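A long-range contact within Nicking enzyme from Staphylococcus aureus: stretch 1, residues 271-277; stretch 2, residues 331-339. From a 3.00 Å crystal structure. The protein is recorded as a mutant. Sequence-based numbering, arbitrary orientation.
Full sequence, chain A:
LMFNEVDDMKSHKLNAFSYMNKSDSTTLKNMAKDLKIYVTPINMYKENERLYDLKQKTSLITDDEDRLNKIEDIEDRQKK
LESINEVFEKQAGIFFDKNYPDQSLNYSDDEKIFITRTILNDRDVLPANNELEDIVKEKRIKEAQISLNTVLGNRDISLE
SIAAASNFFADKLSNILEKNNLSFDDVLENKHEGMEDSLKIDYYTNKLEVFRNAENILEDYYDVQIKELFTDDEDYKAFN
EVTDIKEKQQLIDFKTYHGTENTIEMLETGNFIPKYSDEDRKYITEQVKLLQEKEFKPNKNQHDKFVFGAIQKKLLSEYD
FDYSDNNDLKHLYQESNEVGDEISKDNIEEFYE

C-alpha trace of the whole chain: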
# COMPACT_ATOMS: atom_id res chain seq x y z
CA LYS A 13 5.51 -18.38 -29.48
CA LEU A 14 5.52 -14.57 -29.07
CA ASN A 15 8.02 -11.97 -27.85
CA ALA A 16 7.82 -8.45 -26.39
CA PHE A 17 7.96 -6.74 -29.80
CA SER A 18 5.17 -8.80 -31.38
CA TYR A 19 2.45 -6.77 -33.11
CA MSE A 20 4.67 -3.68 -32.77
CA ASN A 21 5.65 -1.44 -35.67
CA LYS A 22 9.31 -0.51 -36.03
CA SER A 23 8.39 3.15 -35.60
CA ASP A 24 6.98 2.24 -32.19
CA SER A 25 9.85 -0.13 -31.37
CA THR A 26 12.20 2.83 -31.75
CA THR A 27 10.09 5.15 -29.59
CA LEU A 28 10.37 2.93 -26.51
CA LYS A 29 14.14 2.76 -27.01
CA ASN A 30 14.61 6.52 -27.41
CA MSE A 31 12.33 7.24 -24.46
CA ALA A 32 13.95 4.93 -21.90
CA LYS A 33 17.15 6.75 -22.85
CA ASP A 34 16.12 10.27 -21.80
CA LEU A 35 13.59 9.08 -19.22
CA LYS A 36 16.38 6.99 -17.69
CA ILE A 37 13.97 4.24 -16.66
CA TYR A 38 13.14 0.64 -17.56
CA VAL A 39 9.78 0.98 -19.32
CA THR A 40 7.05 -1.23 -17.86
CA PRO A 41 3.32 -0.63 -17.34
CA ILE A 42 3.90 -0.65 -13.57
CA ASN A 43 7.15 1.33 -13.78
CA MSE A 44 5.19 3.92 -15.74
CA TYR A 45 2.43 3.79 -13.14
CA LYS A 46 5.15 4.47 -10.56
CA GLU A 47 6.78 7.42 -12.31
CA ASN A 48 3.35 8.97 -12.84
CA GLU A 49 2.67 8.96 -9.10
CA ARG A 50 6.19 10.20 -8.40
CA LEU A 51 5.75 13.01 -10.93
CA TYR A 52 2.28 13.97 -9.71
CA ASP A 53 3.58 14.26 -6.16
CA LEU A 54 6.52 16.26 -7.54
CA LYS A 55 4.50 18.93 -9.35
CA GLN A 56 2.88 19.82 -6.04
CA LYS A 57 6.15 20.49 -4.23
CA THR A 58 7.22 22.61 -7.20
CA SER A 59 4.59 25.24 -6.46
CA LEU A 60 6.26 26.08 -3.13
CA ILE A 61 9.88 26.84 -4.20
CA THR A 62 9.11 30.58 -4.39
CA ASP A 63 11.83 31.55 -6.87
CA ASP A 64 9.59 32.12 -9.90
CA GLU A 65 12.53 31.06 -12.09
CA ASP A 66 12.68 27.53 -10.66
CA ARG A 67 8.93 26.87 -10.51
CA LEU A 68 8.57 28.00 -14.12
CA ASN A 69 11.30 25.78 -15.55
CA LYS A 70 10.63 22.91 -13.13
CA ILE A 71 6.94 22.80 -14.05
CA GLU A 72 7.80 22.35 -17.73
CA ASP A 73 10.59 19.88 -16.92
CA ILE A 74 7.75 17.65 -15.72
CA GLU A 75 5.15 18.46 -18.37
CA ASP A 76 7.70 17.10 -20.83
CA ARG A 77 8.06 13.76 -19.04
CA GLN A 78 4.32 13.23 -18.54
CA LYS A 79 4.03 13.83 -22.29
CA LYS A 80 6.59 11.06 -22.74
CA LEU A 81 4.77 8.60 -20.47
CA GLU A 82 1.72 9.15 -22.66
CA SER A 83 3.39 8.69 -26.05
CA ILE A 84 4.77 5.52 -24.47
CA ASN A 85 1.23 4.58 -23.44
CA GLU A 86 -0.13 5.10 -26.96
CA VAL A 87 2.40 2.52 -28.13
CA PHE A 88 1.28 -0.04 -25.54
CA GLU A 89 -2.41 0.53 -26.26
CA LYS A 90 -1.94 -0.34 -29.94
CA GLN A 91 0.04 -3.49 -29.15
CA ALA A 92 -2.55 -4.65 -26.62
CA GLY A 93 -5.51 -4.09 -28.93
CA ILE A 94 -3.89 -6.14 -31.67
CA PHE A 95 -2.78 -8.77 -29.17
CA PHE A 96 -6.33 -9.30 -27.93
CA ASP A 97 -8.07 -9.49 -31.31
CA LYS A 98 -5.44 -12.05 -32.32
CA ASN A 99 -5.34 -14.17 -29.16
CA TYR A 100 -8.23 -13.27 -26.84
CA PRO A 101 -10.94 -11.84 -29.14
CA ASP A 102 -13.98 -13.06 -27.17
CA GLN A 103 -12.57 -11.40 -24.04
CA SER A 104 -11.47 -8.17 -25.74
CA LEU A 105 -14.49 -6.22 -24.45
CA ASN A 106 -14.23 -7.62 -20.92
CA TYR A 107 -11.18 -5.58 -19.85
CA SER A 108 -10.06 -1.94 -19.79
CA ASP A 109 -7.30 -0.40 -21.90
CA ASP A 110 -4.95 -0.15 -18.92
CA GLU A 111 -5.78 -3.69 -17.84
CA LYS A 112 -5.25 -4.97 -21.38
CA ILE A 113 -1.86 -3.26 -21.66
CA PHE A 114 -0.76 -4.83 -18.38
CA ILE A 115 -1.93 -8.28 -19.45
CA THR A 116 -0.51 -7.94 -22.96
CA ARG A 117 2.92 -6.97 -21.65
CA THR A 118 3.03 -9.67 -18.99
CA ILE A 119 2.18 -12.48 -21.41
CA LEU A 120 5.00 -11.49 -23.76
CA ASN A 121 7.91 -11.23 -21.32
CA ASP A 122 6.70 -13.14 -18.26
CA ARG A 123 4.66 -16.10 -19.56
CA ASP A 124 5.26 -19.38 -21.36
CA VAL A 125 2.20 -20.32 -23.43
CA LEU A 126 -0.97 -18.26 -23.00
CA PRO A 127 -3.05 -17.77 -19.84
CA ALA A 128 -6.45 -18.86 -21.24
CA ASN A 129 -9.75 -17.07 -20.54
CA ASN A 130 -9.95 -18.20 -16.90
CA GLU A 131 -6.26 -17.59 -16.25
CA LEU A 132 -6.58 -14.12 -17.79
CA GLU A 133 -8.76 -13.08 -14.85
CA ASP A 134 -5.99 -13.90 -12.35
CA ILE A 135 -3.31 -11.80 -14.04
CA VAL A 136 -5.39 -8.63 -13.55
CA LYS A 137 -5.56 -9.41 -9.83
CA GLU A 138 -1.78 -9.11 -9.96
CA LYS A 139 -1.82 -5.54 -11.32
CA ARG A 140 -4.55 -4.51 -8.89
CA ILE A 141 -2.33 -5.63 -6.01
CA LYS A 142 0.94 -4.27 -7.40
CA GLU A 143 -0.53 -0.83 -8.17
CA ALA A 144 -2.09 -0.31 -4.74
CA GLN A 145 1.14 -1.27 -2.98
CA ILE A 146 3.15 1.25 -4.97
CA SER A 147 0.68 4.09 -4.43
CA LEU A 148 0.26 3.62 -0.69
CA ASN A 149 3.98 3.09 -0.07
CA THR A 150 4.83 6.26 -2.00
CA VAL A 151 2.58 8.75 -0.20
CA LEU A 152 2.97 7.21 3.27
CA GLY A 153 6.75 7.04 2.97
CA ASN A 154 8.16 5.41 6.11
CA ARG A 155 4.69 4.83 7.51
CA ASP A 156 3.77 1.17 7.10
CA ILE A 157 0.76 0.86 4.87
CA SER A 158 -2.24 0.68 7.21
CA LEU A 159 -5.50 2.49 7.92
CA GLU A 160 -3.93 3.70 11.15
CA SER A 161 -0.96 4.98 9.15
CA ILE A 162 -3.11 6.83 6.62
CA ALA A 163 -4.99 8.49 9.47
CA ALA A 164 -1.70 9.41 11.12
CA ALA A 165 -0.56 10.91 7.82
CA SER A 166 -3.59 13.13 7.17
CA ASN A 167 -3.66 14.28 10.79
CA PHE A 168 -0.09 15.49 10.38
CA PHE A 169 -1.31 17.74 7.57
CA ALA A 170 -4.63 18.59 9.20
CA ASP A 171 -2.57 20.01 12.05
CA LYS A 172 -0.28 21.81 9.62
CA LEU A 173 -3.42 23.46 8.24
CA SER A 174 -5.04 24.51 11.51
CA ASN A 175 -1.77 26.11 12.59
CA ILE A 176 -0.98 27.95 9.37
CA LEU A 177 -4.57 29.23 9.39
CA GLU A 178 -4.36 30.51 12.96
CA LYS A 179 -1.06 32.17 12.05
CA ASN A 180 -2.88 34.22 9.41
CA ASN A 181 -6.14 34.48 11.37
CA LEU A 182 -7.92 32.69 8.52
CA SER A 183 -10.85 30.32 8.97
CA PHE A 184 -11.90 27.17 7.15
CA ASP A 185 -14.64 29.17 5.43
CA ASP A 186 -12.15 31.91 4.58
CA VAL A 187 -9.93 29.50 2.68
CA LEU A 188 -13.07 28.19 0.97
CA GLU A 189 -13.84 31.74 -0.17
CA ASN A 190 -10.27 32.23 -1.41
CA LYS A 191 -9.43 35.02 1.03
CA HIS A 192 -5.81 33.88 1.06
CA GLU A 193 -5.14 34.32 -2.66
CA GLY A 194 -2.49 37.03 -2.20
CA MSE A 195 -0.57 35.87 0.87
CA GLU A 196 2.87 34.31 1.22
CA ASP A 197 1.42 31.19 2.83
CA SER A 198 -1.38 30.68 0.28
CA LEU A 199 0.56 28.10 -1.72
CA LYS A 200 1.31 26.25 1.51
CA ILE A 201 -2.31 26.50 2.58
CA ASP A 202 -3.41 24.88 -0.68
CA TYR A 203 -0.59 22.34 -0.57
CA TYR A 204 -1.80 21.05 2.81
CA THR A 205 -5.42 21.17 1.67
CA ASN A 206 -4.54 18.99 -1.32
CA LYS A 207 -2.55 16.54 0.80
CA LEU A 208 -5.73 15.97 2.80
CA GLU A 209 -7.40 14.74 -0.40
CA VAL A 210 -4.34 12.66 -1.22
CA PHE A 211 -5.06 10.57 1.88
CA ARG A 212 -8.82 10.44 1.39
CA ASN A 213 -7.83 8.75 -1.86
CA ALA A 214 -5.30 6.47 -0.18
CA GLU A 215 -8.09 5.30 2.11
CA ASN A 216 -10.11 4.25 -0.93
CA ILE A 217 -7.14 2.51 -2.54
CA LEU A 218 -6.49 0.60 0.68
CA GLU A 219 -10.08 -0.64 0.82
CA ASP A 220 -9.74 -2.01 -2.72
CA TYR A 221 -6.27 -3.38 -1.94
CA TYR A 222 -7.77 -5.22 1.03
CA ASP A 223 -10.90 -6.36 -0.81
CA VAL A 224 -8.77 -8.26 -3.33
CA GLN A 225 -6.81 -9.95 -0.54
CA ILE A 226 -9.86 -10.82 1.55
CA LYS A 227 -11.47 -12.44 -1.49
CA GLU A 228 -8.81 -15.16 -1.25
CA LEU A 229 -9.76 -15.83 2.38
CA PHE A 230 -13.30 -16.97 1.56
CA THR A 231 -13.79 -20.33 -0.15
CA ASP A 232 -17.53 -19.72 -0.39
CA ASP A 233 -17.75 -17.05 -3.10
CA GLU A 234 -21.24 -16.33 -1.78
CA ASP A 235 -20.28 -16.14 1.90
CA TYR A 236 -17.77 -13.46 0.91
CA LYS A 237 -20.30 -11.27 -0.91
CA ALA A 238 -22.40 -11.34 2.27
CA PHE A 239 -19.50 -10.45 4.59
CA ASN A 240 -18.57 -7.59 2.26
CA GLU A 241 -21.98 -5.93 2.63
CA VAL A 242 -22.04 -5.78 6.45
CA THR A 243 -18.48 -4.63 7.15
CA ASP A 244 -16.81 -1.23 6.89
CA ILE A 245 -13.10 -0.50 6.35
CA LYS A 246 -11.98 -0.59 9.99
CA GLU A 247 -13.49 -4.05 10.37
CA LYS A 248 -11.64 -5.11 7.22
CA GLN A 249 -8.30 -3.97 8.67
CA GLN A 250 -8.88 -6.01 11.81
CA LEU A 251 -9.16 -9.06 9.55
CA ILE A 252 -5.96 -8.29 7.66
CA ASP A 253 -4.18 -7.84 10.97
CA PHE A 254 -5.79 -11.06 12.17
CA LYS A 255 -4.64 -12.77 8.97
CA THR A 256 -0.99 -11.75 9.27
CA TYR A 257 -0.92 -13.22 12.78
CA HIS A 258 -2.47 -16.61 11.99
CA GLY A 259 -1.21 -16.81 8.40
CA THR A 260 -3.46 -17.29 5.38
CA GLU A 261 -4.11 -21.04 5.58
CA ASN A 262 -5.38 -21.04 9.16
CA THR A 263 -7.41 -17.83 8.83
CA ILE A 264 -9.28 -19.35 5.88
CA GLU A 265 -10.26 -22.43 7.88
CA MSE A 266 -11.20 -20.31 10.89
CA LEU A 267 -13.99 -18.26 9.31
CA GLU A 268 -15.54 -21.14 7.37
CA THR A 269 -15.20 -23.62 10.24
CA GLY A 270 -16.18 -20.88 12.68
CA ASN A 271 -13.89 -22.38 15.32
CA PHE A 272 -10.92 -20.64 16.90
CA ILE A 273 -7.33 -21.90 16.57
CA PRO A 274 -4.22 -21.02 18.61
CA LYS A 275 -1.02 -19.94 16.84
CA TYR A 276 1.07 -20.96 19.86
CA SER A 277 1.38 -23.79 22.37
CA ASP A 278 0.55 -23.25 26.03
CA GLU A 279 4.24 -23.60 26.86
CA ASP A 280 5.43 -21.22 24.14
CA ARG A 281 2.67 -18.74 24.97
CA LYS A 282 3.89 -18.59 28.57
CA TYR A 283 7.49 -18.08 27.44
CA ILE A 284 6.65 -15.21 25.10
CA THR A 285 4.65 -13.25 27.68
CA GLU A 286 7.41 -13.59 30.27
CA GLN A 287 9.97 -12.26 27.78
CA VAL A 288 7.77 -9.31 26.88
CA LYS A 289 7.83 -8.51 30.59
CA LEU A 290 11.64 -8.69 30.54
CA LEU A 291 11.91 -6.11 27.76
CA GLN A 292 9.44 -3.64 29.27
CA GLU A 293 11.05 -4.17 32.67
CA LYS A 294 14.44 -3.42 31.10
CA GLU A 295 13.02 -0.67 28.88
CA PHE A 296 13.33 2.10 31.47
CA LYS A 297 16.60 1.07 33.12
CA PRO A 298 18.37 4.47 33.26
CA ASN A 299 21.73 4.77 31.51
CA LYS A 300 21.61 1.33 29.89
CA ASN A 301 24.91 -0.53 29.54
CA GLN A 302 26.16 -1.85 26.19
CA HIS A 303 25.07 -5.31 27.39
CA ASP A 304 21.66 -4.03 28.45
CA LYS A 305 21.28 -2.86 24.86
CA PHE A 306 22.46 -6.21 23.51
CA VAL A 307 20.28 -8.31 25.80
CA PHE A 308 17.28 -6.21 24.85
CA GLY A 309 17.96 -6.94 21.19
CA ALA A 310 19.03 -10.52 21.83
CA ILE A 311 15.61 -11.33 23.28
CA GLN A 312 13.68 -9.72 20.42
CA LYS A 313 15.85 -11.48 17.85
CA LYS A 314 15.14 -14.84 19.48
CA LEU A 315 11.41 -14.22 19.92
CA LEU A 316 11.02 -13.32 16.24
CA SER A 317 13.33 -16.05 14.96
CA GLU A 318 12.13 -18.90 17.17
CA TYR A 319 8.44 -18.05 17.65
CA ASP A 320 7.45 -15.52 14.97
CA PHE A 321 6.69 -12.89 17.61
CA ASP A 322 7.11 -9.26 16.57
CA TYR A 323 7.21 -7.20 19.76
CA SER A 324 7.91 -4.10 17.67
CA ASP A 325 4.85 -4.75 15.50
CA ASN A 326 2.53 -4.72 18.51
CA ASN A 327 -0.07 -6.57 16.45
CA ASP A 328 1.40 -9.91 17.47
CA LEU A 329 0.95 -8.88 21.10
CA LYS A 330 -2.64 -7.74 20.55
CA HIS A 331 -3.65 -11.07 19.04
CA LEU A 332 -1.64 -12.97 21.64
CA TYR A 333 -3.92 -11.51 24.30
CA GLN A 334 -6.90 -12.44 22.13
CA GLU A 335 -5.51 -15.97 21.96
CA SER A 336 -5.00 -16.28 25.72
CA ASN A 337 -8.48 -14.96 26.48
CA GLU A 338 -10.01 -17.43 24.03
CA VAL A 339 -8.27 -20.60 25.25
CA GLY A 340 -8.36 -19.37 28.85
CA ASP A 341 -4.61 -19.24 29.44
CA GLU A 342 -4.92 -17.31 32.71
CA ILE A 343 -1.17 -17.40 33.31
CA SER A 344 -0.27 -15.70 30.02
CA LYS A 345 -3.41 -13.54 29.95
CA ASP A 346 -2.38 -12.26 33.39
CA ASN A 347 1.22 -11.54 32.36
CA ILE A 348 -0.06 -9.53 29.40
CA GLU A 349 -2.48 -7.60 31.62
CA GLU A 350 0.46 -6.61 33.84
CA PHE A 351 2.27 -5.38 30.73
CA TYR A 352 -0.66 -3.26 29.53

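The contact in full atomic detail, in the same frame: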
# COMPACT_ATOMS: atom_id res chain seq x y z
N ASN A 271 -14.55 -22.02 14.07
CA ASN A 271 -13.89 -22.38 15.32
C ASN A 271 -12.53 -21.71 15.44
O ASN A 271 -11.81 -21.57 14.45
CB ASN A 271 -13.74 -23.89 15.45
CG ASN A 271 -15.06 -24.63 15.35
OD1 ASN A 271 -15.17 -25.64 14.66
ND2 ASN A 271 -16.08 -24.13 16.04
N PHE A 272 -12.18 -21.32 16.65
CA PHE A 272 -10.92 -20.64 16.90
C PHE A 272 -9.74 -21.61 16.87
O PHE A 272 -9.91 -22.81 17.10
CB PHE A 272 -10.96 -19.89 18.23
CG PHE A 272 -9.69 -19.14 18.54
CD1 PHE A 272 -9.44 -17.90 17.98
CD2 PHE A 272 -8.75 -19.68 19.41
CE1 PHE A 272 -8.28 -17.21 18.27
CE2 PHE A 272 -7.58 -18.99 19.70
CZ PHE A 272 -7.35 -17.76 19.13
N ILE A 273 -8.55 -21.09 16.60
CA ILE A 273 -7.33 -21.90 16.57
C ILE A 273 -6.17 -21.11 17.17
O ILE A 273 -6.03 -19.92 16.87
CB ILE A 273 -6.95 -22.30 15.13
CG1 ILE A 273 -8.10 -23.06 14.46
CG2 ILE A 273 -5.69 -23.14 15.13
CD1 ILE A 273 -7.84 -23.37 13.01
N PRO A 274 -5.34 -21.75 18.00
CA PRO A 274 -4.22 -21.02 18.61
C PRO A 274 -2.92 -21.13 17.82
O PRO A 274 -2.50 -22.23 17.45
CB PRO A 274 -4.07 -21.71 19.97
CG PRO A 274 -4.63 -23.12 19.76
CD PRO A 274 -5.35 -23.16 18.43
N LYS A 275 -2.30 -19.98 17.54
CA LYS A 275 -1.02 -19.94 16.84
C LYS A 275 0.09 -20.60 17.66
O LYS A 275 1.01 -21.20 17.10
CB LYS A 275 -0.65 -18.49 16.52
CG LYS A 275 0.81 -18.29 16.14
CD LYS A 275 0.96 -17.10 15.20
CE LYS A 275 2.40 -16.61 15.13
NZ LYS A 275 2.58 -15.57 14.07
N TYR A 276 0.01 -20.49 18.98
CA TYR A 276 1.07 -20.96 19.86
C TYR A 276 0.63 -22.07 20.80
O TYR A 276 -0.56 -22.27 21.04
CB TYR A 276 1.63 -19.79 20.69
CG TYR A 276 2.37 -18.77 19.86
CD1 TYR A 276 3.56 -19.09 19.24
CD2 TYR A 276 1.88 -17.48 19.71
CE1 TYR A 276 4.25 -18.17 18.48
CE2 TYR A 276 2.56 -16.54 18.96
CZ TYR A 276 3.74 -16.89 18.34
OH TYR A 276 4.43 -15.97 17.59
N SER A 277 1.61 -22.78 21.34
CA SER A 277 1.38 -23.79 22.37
C SER A 277 1.19 -23.09 23.70
O SER A 277 1.48 -21.90 23.83
CB SER A 277 2.57 -24.74 22.45
OG SER A 277 3.00 -25.13 21.16
N HIS A 331 -2.99 -9.81 19.34
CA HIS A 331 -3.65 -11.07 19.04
C HIS A 331 -3.24 -12.18 19.99
O HIS A 331 -3.96 -13.16 20.16
CB HIS A 331 -3.38 -11.48 17.59
CG HIS A 331 -4.06 -10.61 16.59
ND1 HIS A 331 -5.38 -10.78 16.23
CD2 HIS A 331 -3.62 -9.55 15.88
CE1 HIS A 331 -5.72 -9.87 15.34
NE2 HIS A 331 -4.67 -9.11 15.11
N LEU A 332 -2.08 -12.02 20.63
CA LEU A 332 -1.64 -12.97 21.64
C LEU A 332 -2.62 -12.92 22.81
O LEU A 332 -3.07 -13.96 23.29
CB LEU A 332 -0.24 -12.63 22.14
CG LEU A 332 0.75 -13.79 22.25
CD1 LEU A 332 1.96 -13.38 23.07
CD2 LEU A 332 0.10 -15.02 22.86
N TYR A 333 -2.92 -11.71 23.26
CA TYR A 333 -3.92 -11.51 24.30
C TYR A 333 -5.22 -12.17 23.87
O TYR A 333 -5.80 -12.98 24.61
CB TYR A 333 -4.14 -10.01 24.53
CG TYR A 333 -4.80 -9.63 25.85
CD1 TYR A 333 -5.62 -10.52 26.54
CD2 TYR A 333 -4.59 -8.38 26.41
CE1 TYR A 333 -6.22 -10.17 27.73
CE2 TYR A 333 -5.19 -8.02 27.60
CZ TYR A 333 -6.00 -8.91 28.26
OH TYR A 333 -6.59 -8.56 29.45
N GLN A 334 -5.68 -11.85 22.67
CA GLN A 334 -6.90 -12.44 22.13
C GLN A 334 -6.85 -13.96 22.22
O GLN A 334 -7.84 -14.59 22.58
CB GLN A 334 -7.07 -12.02 20.67
CG GLN A 334 -8.45 -12.24 20.12
CD GLN A 334 -8.53 -11.91 18.65
OE1 GLN A 334 -7.73 -12.38 17.86
NE2 GLN A 334 -9.50 -11.07 18.29
N GLU A 335 -5.70 -14.53 21.90
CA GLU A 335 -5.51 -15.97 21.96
C GLU A 335 -5.69 -16.48 23.39
O GLU A 335 -6.47 -17.40 23.64
CB GLU A 335 -4.11 -16.36 21.46
CG GLU A 335 -4.09 -17.53 20.50
CD GLU A 335 -2.71 -18.13 20.35
OE1 GLU A 335 -2.25 -18.29 19.20
OE2 GLU A 335 -2.08 -18.45 21.38
N SER A 336 -4.95 -15.88 24.32
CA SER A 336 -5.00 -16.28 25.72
C SER A 336 -6.43 -16.24 26.26
O SER A 336 -6.89 -17.20 26.88
CB SER A 336 -4.12 -15.35 26.56
OG SER A 336 -2.78 -15.38 26.10
N ASN A 337 -7.11 -15.13 26.02
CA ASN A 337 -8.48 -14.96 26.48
C ASN A 337 -9.39 -16.07 25.95
O ASN A 337 -10.27 -16.56 26.65
CB ASN A 337 -9.02 -13.60 26.04
CG ASN A 337 -10.33 -13.23 26.71
OD1 ASN A 337 -11.00 -14.07 27.30
ND2 ASN A 337 -10.70 -11.95 26.62
N GLU A 338 -9.16 -16.46 24.70
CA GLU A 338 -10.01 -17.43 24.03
C GLU A 338 -9.83 -18.84 24.59
O GLU A 338 -10.80 -19.54 24.88
CB GLU A 338 -9.73 -17.44 22.53
CG GLU A 338 -10.89 -17.93 21.68
CD GLU A 338 -12.07 -16.97 21.70
OE1 GLU A 338 -11.97 -15.92 22.36
OE2 GLU A 338 -13.09 -17.28 21.05
N VAL A 339 -8.57 -19.26 24.75
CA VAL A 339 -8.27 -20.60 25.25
C VAL A 339 -8.29 -20.64 26.77
O VAL A 339 -8.31 -21.72 27.37
CB VAL A 339 -6.91 -21.11 24.71
CG1 VAL A 339 -5.75 -20.34 25.34
CG2 VAL A 339 -6.76 -22.60 24.96

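Glu 335 is the centre of this contact, a buried acidic side chain on a helix that faces an irregular loop. Its CA-to-CB bond points sideways, but the long chain carries the carboxylate to the loop backbone at Lys 275 and Tyr 276. There OE1 of Glu 335 accepts two hydrogen bonds: from N of Lys 275 at 2.4 Å, a very short distance best read with caution at 3.00 Å resolution, and from N of Tyr 276 at 3.2 Å. A loop without regular structure leaves such amides in need of acceptors, and a carboxylate at the end of a long side chain can serve two neighbours at once. Lys 275 contributes its backbone, while the end of its side chain leads away.

Phe 272 makes the larger part of the loop's packing against the helix. Its CA-to-CB bond points toward the helix, and the ring meets Glu 335 and Glu 338, about one turn apart. CG of Glu 338 lies over one face, 3.6 Å from CG of Phe 272, in a CH-pi contact; CG of Glu 335 approaches the ring edge, 3.5 Å from CZ of Phe 272. Glutamate suits both places because its methylenes can pack against an aromatic ring while its charged end lies farther along. Beyond the carboxylate, CD2 of Tyr 276 touches CD2 of Leu 332 at 4.4 Å, a looser apolar contact between two buried residues.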